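Local structure of PBP5 (Haemophilus influenzae, 3A3J) at residues 254-259 with 286-291. The protein removes the terminal D-alanine from cell-wall precursor peptides, acting as a serine D-alanyl-D-alanine carboxypeptidase of the penicillin-binding protein group. Numbering follows the deposited sequence.
Sequences ETFKTL and HFITIP
T258 and L259 both sit opposite H286, a classic beta bulge that closes one end of this antiparallel pair. H286 O accepts T258 N at 2.9 Å, with the donor 40° out of the carbonyl plane, and L259 N in a weak bond of 3.4 Å; H286 N returns a bond to L259 O. T258 OG1 lies at the edge of the H286 imidazole, 3.5 Å from CD2, and hydrogen-bonds to Y324 OH. Beyond the bulge the pairing is regular: F256 with I288 and E254 with I290 are hydrogen-bonded pairs, T255 with T289 and K257 with F287 non-hydrogen-bonded ones. The two strands make a small twisted sheet of the C-terminal domain, placed between the peptidase domain and the larger sheet that holds strands 318-326 and 329-338. One face carries F256, I288 and I290, with the two isoleucines turned onto strand 329-338; I288 CG1 touches both F256 CE2 and T258 CG2 at 3.7 Å. On the other face T255 and T289 meet through their hydroxyls, OG1 to OG1 2.8 Å, and each also reaches the peptidase domain, T255 to D16 and T289 to S19. Farther along that face, K257 brings CG over the F287 ring, off-centre: anti to its backbone N (chi1 -167°), CG lies 4.2 Å from the ring centroid in a CH-pi contact, while CE touches the rim at CZ of F287, 3.7 Å away.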
loop_
_atom_site.group_PDB
_atom_site.type_symbol
_atom_site.label_atom_id
_atom_site.label_comp_id
_atom_site.label_asym_id
_atom_site.label_seq_id
_atom_site.Cartn_x
_atom_site.Cartn_y
_atom_site.Cartn_z
ATOM N N GLU A 254 -4.190 14.588 -11.542
ATOM C CA GLU A 254 -5.494 14.284 -11.033
ATOM C C GLU A 254 -5.746 12.865 -11.470
ATOM O O GLU A 254 -5.026 12.337 -12.360
ATOM C CB GLU A 254 -6.539 15.198 -11.661
ATOM C CG GLU A 254 -6.503 15.204 -13.167
ATOM C CD GLU A 254 -7.493 16.193 -13.745
ATOM O OE1 GLU A 254 -7.788 17.208 -13.058
ATOM O OE2 GLU A 254 -7.982 15.968 -14.885
ATOM N N THR A 255 -6.782 12.277 -10.882
ATOM C CA THR A 255 -7.072 10.887 -11.071
ATOM C C THR A 255 -8.563 10.739 -11.301
ATOM O O THR A 255 -9.359 11.311 -10.624
ATOM C CB THR A 255 -6.602 10.064 -9.837
ATOM O OG1 THR A 255 -5.177 9.879 -9.953
ATOM C CG2 THR A 255 -7.306 8.703 -9.753
ATOM N N PHE A 256 -8.960 9.996 -12.302
ATOM C CA PHE A 256 -10.374 9.796 -12.450
ATOM C C PHE A 256 -10.708 8.380 -12.926
ATOM O O PHE A 256 -9.902 7.672 -13.528
ATOM C CB PHE A 256 -11.044 10.885 -13.324
ATOM C CG PHE A 256 -10.820 10.714 -14.814
ATOM C CD1 PHE A 256 -11.843 10.210 -15.637
ATOM C CD2 PHE A 256 -9.612 11.079 -15.402
ATOM C CE1 PHE A 256 -11.657 10.056 -17.032
ATOM C CE2 PHE A 256 -9.414 10.923 -16.776
ATOM C CZ PHE A 256 -10.443 10.399 -17.590
ATOM N N LYS A 257 -11.918 8.002 -12.596
ATOM C CA LYS A 257 -12.415 6.697 -12.887
ATOM C C LYS A 257 -12.818 6.641 -14.366
ATOM O O LYS A 257 -13.681 7.392 -14.800
ATOM C CB LYS A 257 -13.606 6.444 -11.968
ATOM C CG LYS A 257 -14.011 4.994 -11.969
ATOM C CD LYS A 257 -15.347 4.814 -11.278
ATOM C CE LYS A 257 -15.125 4.363 -9.864
ATOM N NZ LYS A 257 -16.380 4.116 -9.113
ATOM N N THR A 258 -12.179 5.788 -15.164
ATOM C CA THR A 258 -12.642 5.612 -16.528
ATOM C C THR A 258 -13.579 4.438 -16.722
ATOM O O THR A 258 -14.291 4.388 -17.725
ATOM C CB THR A 258 -11.494 5.411 -17.485
ATOM O OG1 THR A 258 -10.812 4.222 -17.116
ATOM C CG2 THR A 258 -10.541 6.610 -17.460
ATOM N N LEU A 259 -13.572 3.467 -15.813
ATOM C CA LEU A 259 -14.545 2.364 -15.879
ATOM C C LEU A 259 -15.133 2.020 -14.529
ATOM O O LEU A 259 -14.421 2.005 -13.511
ATOM C CB LEU A 259 -13.935 1.101 -16.499
ATOM C CG LEU A 259 -13.330 1.194 -17.906
ATOM C CD1 LEU A 259 -12.270 0.073 -18.110
ATOM C CD2 LEU A 259 -14.443 1.131 -18.960
ATOM N N HIS A 286 -11.785 1.158 -12.916
ATOM C CA HIS A 286 -10.468 1.457 -13.443
ATOM C C HIS A 286 -10.268 2.955 -13.308
ATOM O O HIS A 286 -11.259 3.704 -13.337
ATOM C CB HIS A 286 -10.349 1.108 -14.932
ATOM C CG HIS A 286 -8.945 1.171 -15.435
ATOM N ND1 HIS A 286 -8.099 0.081 -15.423
ATOM C CD2 HIS A 286 -8.221 2.200 -15.940
ATOM C CE1 HIS A 286 -6.905 0.438 -15.884
ATOM N NE2 HIS A 286 -6.952 1.725 -16.198
ATOM N N PHE A 287 -9.007 3.386 -13.169
ATOM C CA PHE A 287 -8.709 4.782 -12.801
ATOM C C PHE A 287 -7.487 5.159 -13.544
ATOM O O PHE A 287 -6.605 4.331 -13.732
ATOM C CB PHE A 287 -8.416 4.983 -11.299
ATOM C CG PHE A 287 -9.580 4.659 -10.387
ATOM C CD1 PHE A 287 -10.481 5.646 -10.009
ATOM C CD2 PHE A 287 -9.718 3.384 -9.848
ATOM C CE1 PHE A 287 -11.524 5.371 -9.171
ATOM C CE2 PHE A 287 -10.772 3.106 -9.022
ATOM C CZ PHE A 287 -11.675 4.085 -8.677
ATOM N N ILE A 288 -7.410 6.402 -13.981
ATOM C CA ILE A 288 -6.172 6.792 -14.605
ATOM C C ILE A 288 -5.690 8.085 -13.985
ATOM O O ILE A 288 -6.454 8.822 -13.361
ATOM C CB ILE A 288 -6.275 6.869 -16.173
ATOM C CG1 ILE A 288 -7.196 8.010 -16.609
ATOM C CG2 ILE A 288 -6.719 5.519 -16.733
ATOM C CD1 ILE A 288 -6.863 8.510 -18.073
ATOM N N THR A 289 -4.413 8.335 -14.124
ATOM C CA THR A 289 -3.857 9.546 -13.612
ATOM C C THR A 289 -3.286 10.383 -14.768
ATOM O O THR A 289 -2.454 9.913 -15.525
ATOM C CB THR A 289 -2.752 9.198 -12.566
ATOM O OG1 THR A 289 -3.334 8.440 -11.491
ATOM C CG2 THR A 289 -2.059 10.479 -12.037
ATOM N N ILE A 290 -3.710 11.639 -14.860
ATOM C CA ILE A 290 -3.332 12.543 -15.971
ATOM C C ILE A 290 -2.905 13.916 -15.449
ATOM O O ILE A 290 -3.180 14.226 -14.308
ATOM C CB ILE A 290 -4.563 12.761 -16.868
ATOM C CG1 ILE A 290 -5.689 13.414 -16.032
ATOM C CG2 ILE A 290 -4.989 11.421 -17.504
ATOM C CD1 ILE A 290 -7.064 12.738 -16.132
ATOM N N PRO A 291 -2.247 14.751 -16.286
ATOM C CA PRO A 291 -1.994 16.113 -15.824
ATOM C C PRO A 291 -3.286 16.732 -15.371
ATOM O O PRO A 291 -4.344 16.444 -15.952
ATOM C CB PRO A 291 -1.420 16.802 -17.061
ATOM C CG PRO A 291 -0.647 15.690 -17.719
ATOM C CD PRO A 291 -1.541 14.458 -17.552
#